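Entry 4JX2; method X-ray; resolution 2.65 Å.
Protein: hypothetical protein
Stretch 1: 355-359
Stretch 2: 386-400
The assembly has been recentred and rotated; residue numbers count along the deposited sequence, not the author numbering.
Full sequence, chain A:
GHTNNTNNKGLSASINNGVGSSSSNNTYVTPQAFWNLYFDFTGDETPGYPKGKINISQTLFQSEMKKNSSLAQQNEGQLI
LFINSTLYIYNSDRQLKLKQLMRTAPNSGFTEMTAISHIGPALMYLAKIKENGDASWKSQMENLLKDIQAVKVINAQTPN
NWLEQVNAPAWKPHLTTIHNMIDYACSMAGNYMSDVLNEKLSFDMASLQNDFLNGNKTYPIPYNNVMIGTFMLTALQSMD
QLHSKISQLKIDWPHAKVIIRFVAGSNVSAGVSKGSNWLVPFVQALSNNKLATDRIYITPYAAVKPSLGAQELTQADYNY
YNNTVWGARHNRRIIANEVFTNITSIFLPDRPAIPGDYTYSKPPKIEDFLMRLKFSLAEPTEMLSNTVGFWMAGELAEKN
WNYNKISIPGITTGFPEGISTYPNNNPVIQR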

ATOM      1  N   PRO A 355      -9.308 -12.819  15.555  1.00 32.59           N
ATOM      2  CA  PRO A 355     -10.687 -12.508  15.968  1.00 32.04           C
ATOM      3  C   PRO A 355     -11.334 -11.425  15.088  1.00 33.58           C
ATOM      4  O   PRO A 355     -10.658 -10.462  14.708  1.00 31.78           O
ATOM      5  N   GLY A 356     -12.608 -11.631  14.722  1.00 29.84           N
ATOM      6  CA  GLY A 356     -13.342 -10.725  13.839  1.00 29.00           C
ATOM      7  C   GLY A 356     -13.405 -11.193  12.397  1.00 33.76           C
ATOM      8  O   GLY A 356     -14.099 -10.584  11.579  1.00 34.38           O
ATOM      9  N   ASP A 357     -12.661 -12.254  12.051  1.00 30.24           N
ATOM     10  CA  ASP A 357     -12.756 -12.867  10.739  1.00 30.83           C
ATOM     11  C   ASP A 357     -13.890 -13.866  10.783  1.00 39.60           C
ATOM     12  O   ASP A 357     -14.153 -14.434  11.855  1.00 41.65           O
ATOM     13  N   TYR A 358     -14.542 -14.126   9.644  1.00 37.63           N
ATOM     14  CA  TYR A 358     -15.596 -15.140   9.591  1.00 38.57           C
ATOM     15  C   TYR A 358     -14.999 -16.522   9.848  1.00 49.13           C
ATOM     16  O   TYR A 358     -15.504 -17.261  10.692  1.00 49.51           O
ATOM     17  N   THR A 359     -13.883 -16.834   9.161  1.00 50.81           N
ATOM     18  CA  THR A 359     -13.161 -18.114   9.255  1.00 53.47           C
ATOM     19  C   THR A 359     -12.560 -18.393  10.643  1.00 59.74           C
ATOM     20  O   THR A 359     -12.212 -19.542  10.913  1.00 62.19           O
ATOM     21  N   ASN A 386     -12.999  -2.633   9.147  1.00 34.31           N
ATOM     22  CA  ASN A 386     -12.386  -3.976   9.198  1.00 33.02           C
ATOM     23  C   ASN A 386     -12.791  -4.721  10.480  1.00 36.87           C
ATOM     24  O   ASN A 386     -12.608  -5.938  10.554  1.00 36.74           O
ATOM     25  N   THR A 387     -13.334  -3.993  11.497  1.00 32.57           N
ATOM     26  CA  THR A 387     -13.796  -4.585  12.759  1.00 32.52           C
ATOM     27  C   THR A 387     -14.862  -5.652  12.497  1.00 38.02           C
ATOM     28  O   THR A 387     -14.918  -6.653  13.221  1.00 39.17           O
ATOM     29  N   VAL A 388     -15.740  -5.403  11.490  1.00 32.48           N
ATOM     30  CA  VAL A 388     -16.874  -6.275  11.196  1.00 31.22           C
ATOM     31  C   VAL A 388     -16.951  -6.696   9.712  1.00 34.64           C
ATOM     32  O   VAL A 388     -17.622  -7.688   9.412  1.00 34.09           O
ATOM     33  N   GLY A 389     -16.322  -5.920   8.820  1.00 30.71           N
ATOM     34  CA  GLY A 389     -16.344  -6.114   7.373  1.00 30.43           C
ATOM     35  C   GLY A 389     -16.040  -7.522   6.909  1.00 36.17           C
ATOM     36  O   GLY A 389     -16.814  -8.085   6.121  1.00 37.46           O
ATOM     37  N   PHE A 390     -14.908  -8.108   7.413  1.00 30.60           N
ATOM     38  CA  PHE A 390     -14.500  -9.486   7.097  1.00 29.39           C
ATOM     39  C   PHE A 390     -15.534 -10.491   7.590  1.00 36.43           C
ATOM     40  O   PHE A 390     -15.852 -11.428   6.855  1.00 40.27           O
ATOM     41  N   TRP A 391     -16.092 -10.284   8.800  1.00 31.89           N
ATOM     42  CA  TRP A 391     -17.130 -11.169   9.364  1.00 31.62           C
ATOM     43  C   TRP A 391     -18.462 -11.076   8.587  1.00 34.42           C
ATOM     44  O   TRP A 391     -19.016 -12.115   8.215  1.00 36.45           O
HETATM   45  N   MSE A 392     -18.999  -9.847   8.387  1.00 27.63           N
HETATM   46  CA  MSE A 392     -20.273  -9.656   7.699  1.00 26.50           C
HETATM   47  C   MSE A 392     -20.205 -10.136   6.226  1.00 33.70           C
HETATM   48  O   MSE A 392     -21.193 -10.682   5.757  1.00 36.31           O
ATOM     49  N   ALA A 393     -19.063  -9.997   5.521  1.00 30.49           N
ATOM     50  CA  ALA A 393     -18.957 -10.502   4.146  1.00 31.12           C
ATOM     51  C   ALA A 393     -19.104 -12.027   4.134  1.00 36.39           C
ATOM     52  O   ALA A 393     -19.860 -12.554   3.329  1.00 38.95           O
ATOM     53  N   GLY A 394     -18.452 -12.703   5.082  1.00 31.42           N
ATOM     54  CA  GLY A 394     -18.500 -14.150   5.228  1.00 31.33           C
ATOM     55  C   GLY A 394     -19.855 -14.685   5.631  1.00 36.79           C
ATOM     56  O   GLY A 394     -20.308 -15.692   5.066  1.00 37.78           O
ATOM     57  N   GLU A 395     -20.511 -14.019   6.612  1.00 33.66           N
ATOM     58  CA  GLU A 395     -21.854 -14.395   7.089  1.00 34.75           C
ATOM     59  C   GLU A 395     -22.871 -14.272   5.971  1.00 36.82           C
ATOM     60  O   GLU A 395     -23.650 -15.204   5.753  1.00 37.67           O
ATOM     61  N   LEU A 396     -22.844 -13.146   5.239  1.00 32.81           N
ATOM     62  CA  LEU A 396     -23.748 -12.919   4.102  1.00 33.67           C
ATOM     63  C   LEU A 396     -23.548 -13.986   3.023  1.00 37.82           C
ATOM     64  O   LEU A 396     -24.531 -14.558   2.557  1.00 39.14           O
ATOM     65  N   ALA A 397     -22.273 -14.291   2.687  1.00 31.65           N
ATOM     66  CA  ALA A 397     -21.897 -15.309   1.708  1.00 30.88           C
ATOM     67  C   ALA A 397     -22.436 -16.689   2.119  1.00 36.97           C
ATOM     68  O   ALA A 397     -23.073 -17.352   1.297  1.00 38.82           O
ATOM     69  N   GLU A 398     -22.242 -17.092   3.400  1.00 33.01           N
ATOM     70  CA  GLU A 398     -22.742 -18.366   3.923  1.00 34.44           C
ATOM     71  C   GLU A 398     -24.267 -18.500   3.760  1.00 38.51           C
ATOM     72  O   GLU A 398     -24.740 -19.564   3.374  1.00 39.03           O
ATOM     73  N   LYS A 399     -25.028 -17.426   4.046  1.00 35.56           N
ATOM     74  CA  LYS A 399     -26.502 -17.435   3.959  1.00 35.53           C
ATOM     75  C   LYS A 399     -27.011 -16.984   2.571  1.00 37.90           C
ATOM     76  O   LYS A 399     -28.200 -16.727   2.422  1.00 38.87           O
ATOM     77  N   ASN A 400     -26.129 -16.950   1.553  1.00 34.61           N
ATOM     78  CA  ASN A 400     -26.413 -16.542   0.169  1.00 35.72           C
ATOM     79  C   ASN A 400     -27.153 -15.198   0.135  1.00 42.07           C
ATOM     80  O   ASN A 400     -28.140 -15.032  -0.576  1.00 43.42           O
TER

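Packing of the irregular segment 355-359 against the helix that runs to Glu398. Pro355 stays out of reach of the helix, so the contact begins at Gly356. Its positive phi (99°) suits glycine, since a CB here would be jammed against the carbonyl O of Pro355 and would also lie 3.5 Å from Thr387 O. The carbonyl of Gly356 faces the helix: its O lies 3.4 Å from Trp391 CB and accepts from water 1 at 2.7 Å. The same water donates to Asn386 O (2.8 Å) and accepts from Trp391 N (3.2 Å), bridging the loop to Asn386 and Trp391 through backbone atoms alone. Asp357 (chi1 m) starts away from the helix, but its carboxylate returns, with OD1 3.8 Å from Phe390 CB; OD1 is hydrogen-bonded elsewhere in the structure. Phe390 (m) sets out toward the loop, yet its ring leads away.

Tyr358 dominates the interface. Its CB points sideways, and the t rotamer (chi1 -169°) lays the ring along the helix. The ring edge meets the face of Trp391, also t, in an edge-to-face pair with Tyr358 to five-membered-ring centroids 5.2 Å apart and planes at 62°. Over one tyrosine face passes the Gly394 backbone, its CA 4.1 Å from the Tyr358 ring centroid in a CH-pi contact. A CB on Gly394 would come within 2.3 Å of Tyr358 CB, so the bare backbone permits this close approach. At the ring's far end, Tyr358 OH lies 3.4 Å from Glu398 CB and donates a weak hydrogen bond to Glu395 OE1 (3.3 Å). Glu395 (t, then p) is held in turn by Lys399, whose NZ forms a salt bridge to Glu395 OE2 at 3.3 Å. Thr359 (p) points away and makes no contact, so the interface ends at Tyr358.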

ATOM      1  CB  PRO A 355     -10.496 -12.029  17.411  1.00 34.11           C
ATOM      2  CG  PRO A 355      -9.355 -12.811  17.890  1.00 38.84           C
ATOM      3  CD  PRO A 355      -8.405 -12.805  16.724  1.00 34.18           C
ATOM      4  CB  ASP A 357     -11.458 -13.596  10.378  1.00 32.66           C
ATOM      5  CG  ASP A 357     -10.247 -12.754  10.045  1.00 35.63           C
ATOM      6  OD1 ASP A 357     -10.416 -11.533   9.795  1.00 32.59           O
ATOM      7  OD2 ASP A 357      -9.130 -13.324   9.998  1.00 37.43           O
ATOM      8  CB  TYR A 358     -16.347 -15.118   8.246  1.00 37.86           C
ATOM      9  CG  TYR A 358     -17.600 -15.962   8.286  1.00 38.53           C
ATOM     10  CD1 TYR A 358     -18.657 -15.632   9.128  1.00 40.29           C
ATOM     11  CD2 TYR A 358     -17.717 -17.117   7.512  1.00 39.47           C
ATOM     12  CE1 TYR A 358     -19.798 -16.427   9.203  1.00 43.10           C
ATOM     13  CE2 TYR A 358     -18.878 -17.897   7.544  1.00 40.78           C
ATOM     14  CZ  TYR A 358     -19.917 -17.546   8.394  1.00 49.38           C
ATOM     15  OH  TYR A 358     -21.069 -18.304   8.476  1.00 52.25           O
ATOM     16  CB  THR A 359     -12.027 -18.183   8.209  1.00 67.47           C
ATOM     17  OG1 THR A 359     -11.171 -17.038   8.320  1.00 66.26           O
ATOM     18  CG2 THR A 359     -12.553 -18.315   6.787  1.00 69.29           C
ATOM     19  CB  ASN A 386     -10.864  -3.906   9.121  1.00 32.12           C
ATOM     20  CG  ASN A 386     -10.289  -3.511   7.789  1.00 46.55           C
ATOM     21  OD1 ASN A 386     -10.949  -3.559   6.757  1.00 39.75           O
ATOM     22  ND2 ASN A 386      -9.010  -3.182   7.778  1.00 37.50           N
ATOM     23  CB  THR A 387     -14.381  -3.493  13.686  1.00 31.82           C
ATOM     24  OG1 THR A 387     -13.408  -2.490  13.924  1.00 27.92           O
ATOM     25  CG2 THR A 387     -14.902  -4.038  14.998  1.00 27.87           C
ATOM     26  CB  VAL A 388     -18.205  -5.607  11.646  1.00 34.11           C
ATOM     27  CG1 VAL A 388     -18.213  -5.296  13.147  1.00 33.03           C
ATOM     28  CG2 VAL A 388     -18.549  -4.366  10.812  1.00 33.55           C
ATOM     29  CB  PHE A 390     -13.105  -9.817   7.655  1.00 29.48           C
ATOM     30  CG  PHE A 390     -11.987  -9.120   6.916  1.00 28.85           C
ATOM     31  CD1 PHE A 390     -11.578  -7.841   7.281  1.00 29.96           C
ATOM     32  CD2 PHE A 390     -11.335  -9.743   5.859  1.00 28.92           C
ATOM     33  CE1 PHE A 390     -10.569  -7.179   6.577  1.00 29.37           C
ATOM     34  CE2 PHE A 390     -10.296  -9.090   5.173  1.00 30.65           C
ATOM     35  CZ  PHE A 390      -9.943  -7.804   5.521  1.00 28.25           C
ATOM     36  CB  TRP A 391     -17.382 -10.889  10.864  1.00 29.78           C
ATOM     37  CG  TRP A 391     -18.186 -11.984  11.491  1.00 30.98           C
ATOM     38  CD1 TRP A 391     -17.718 -13.183  11.959  1.00 34.13           C
ATOM     39  CD2 TRP A 391     -19.619 -12.057  11.561  1.00 30.92           C
ATOM     40  NE1 TRP A 391     -18.769 -13.984  12.343  1.00 34.26           N
ATOM     41  CE2 TRP A 391     -19.948 -13.310  12.131  1.00 35.38           C
ATOM     42  CE3 TRP A 391     -20.660 -11.177  11.214  1.00 31.53           C
ATOM     43  CZ2 TRP A 391     -21.274 -13.694  12.388  1.00 34.61           C
ATOM     44  CZ3 TRP A 391     -21.969 -11.569  11.444  1.00 33.45           C
ATOM     45  CH2 TRP A 391     -22.265 -12.806  12.044  1.00 34.46           C
HETATM   46  CB  MSE A 392     -20.776  -8.207   7.821  1.00 27.43           C
HETATM   47  CG  MSE A 392     -22.205  -7.993   7.265  1.00 34.12           C
HETATM   48 SE   MSE A 392     -23.600  -9.144   8.047  0.75 41.83          SE
HETATM   49  CE  MSE A 392     -24.017  -8.156   9.684  1.00 38.47           C
ATOM     50  CB  ALA A 393     -17.636 -10.090   3.524  1.00 31.47           C
ATOM     51  CB  GLU A 395     -22.270 -13.533   8.305  1.00 36.45           C
ATOM     52  CG  GLU A 395     -23.671 -13.816   8.856  1.00 41.67           C
ATOM     53  CD  GLU A 395     -23.858 -15.069   9.681  1.00 45.64           C
ATOM     54  OE1 GLU A 395     -22.912 -15.883   9.745  1.00 44.01           O
ATOM     55  OE2 GLU A 395     -24.953 -15.240  10.266  1.00 36.59           O
ATOM     56  CB  LEU A 396     -23.562 -11.510   3.513  1.00 32.74           C
ATOM     57  CG  LEU A 396     -24.247 -10.364   4.295  1.00 34.60           C
ATOM     58  CD1 LEU A 396     -23.788  -9.014   3.762  1.00 33.25           C
ATOM     59  CD2 LEU A 396     -25.788 -10.491   4.285  1.00 31.46           C
ATOM     60  CB  ALA A 397     -20.387 -15.343   1.550  1.00 30.15           C
ATOM     61  CB  GLU A 398     -22.372 -18.523   5.397  1.00 36.01           C
ATOM     62  CG  GLU A 398     -22.658 -19.899   5.984  1.00 45.76           C
ATOM     63  CD  GLU A 398     -21.570 -20.935   5.792  1.00 81.85           C
ATOM     64  OE1 GLU A 398     -20.572 -20.656   5.088  1.00 92.58           O
ATOM     65  OE2 GLU A 398     -21.711 -22.032   6.378  1.00 86.23           O
ATOM     66  CB  LYS A 399     -27.126 -16.564   5.085  1.00 37.49           C
ATOM     67  CG  LYS A 399     -26.633 -16.872   6.517  1.00 47.46           C
ATOM     68  CD  LYS A 399     -26.824 -18.326   6.998  1.00 48.95           C
ATOM     69  CE  LYS A 399     -26.559 -18.527   8.480  1.00 56.66           C
ATOM     70  NZ  LYS A 399     -25.147 -18.256   8.870  1.00 69.21           N
ATOM     71  CB  ASN A 400     -27.174 -17.640  -0.611  1.00 38.14           C
ATOM     72  CG  ASN A 400     -27.082 -17.568  -2.137  1.00 68.18           C
ATOM     73  OD1 ASN A 400     -26.317 -16.791  -2.727  1.00 69.77           O
ATOM     74  ND2 ASN A 400     -27.865 -18.392  -2.821  1.00 60.78           N
TER
HETATM   75  O   HOH W   1     -14.312  -8.207  10.401  1.00 37.35           O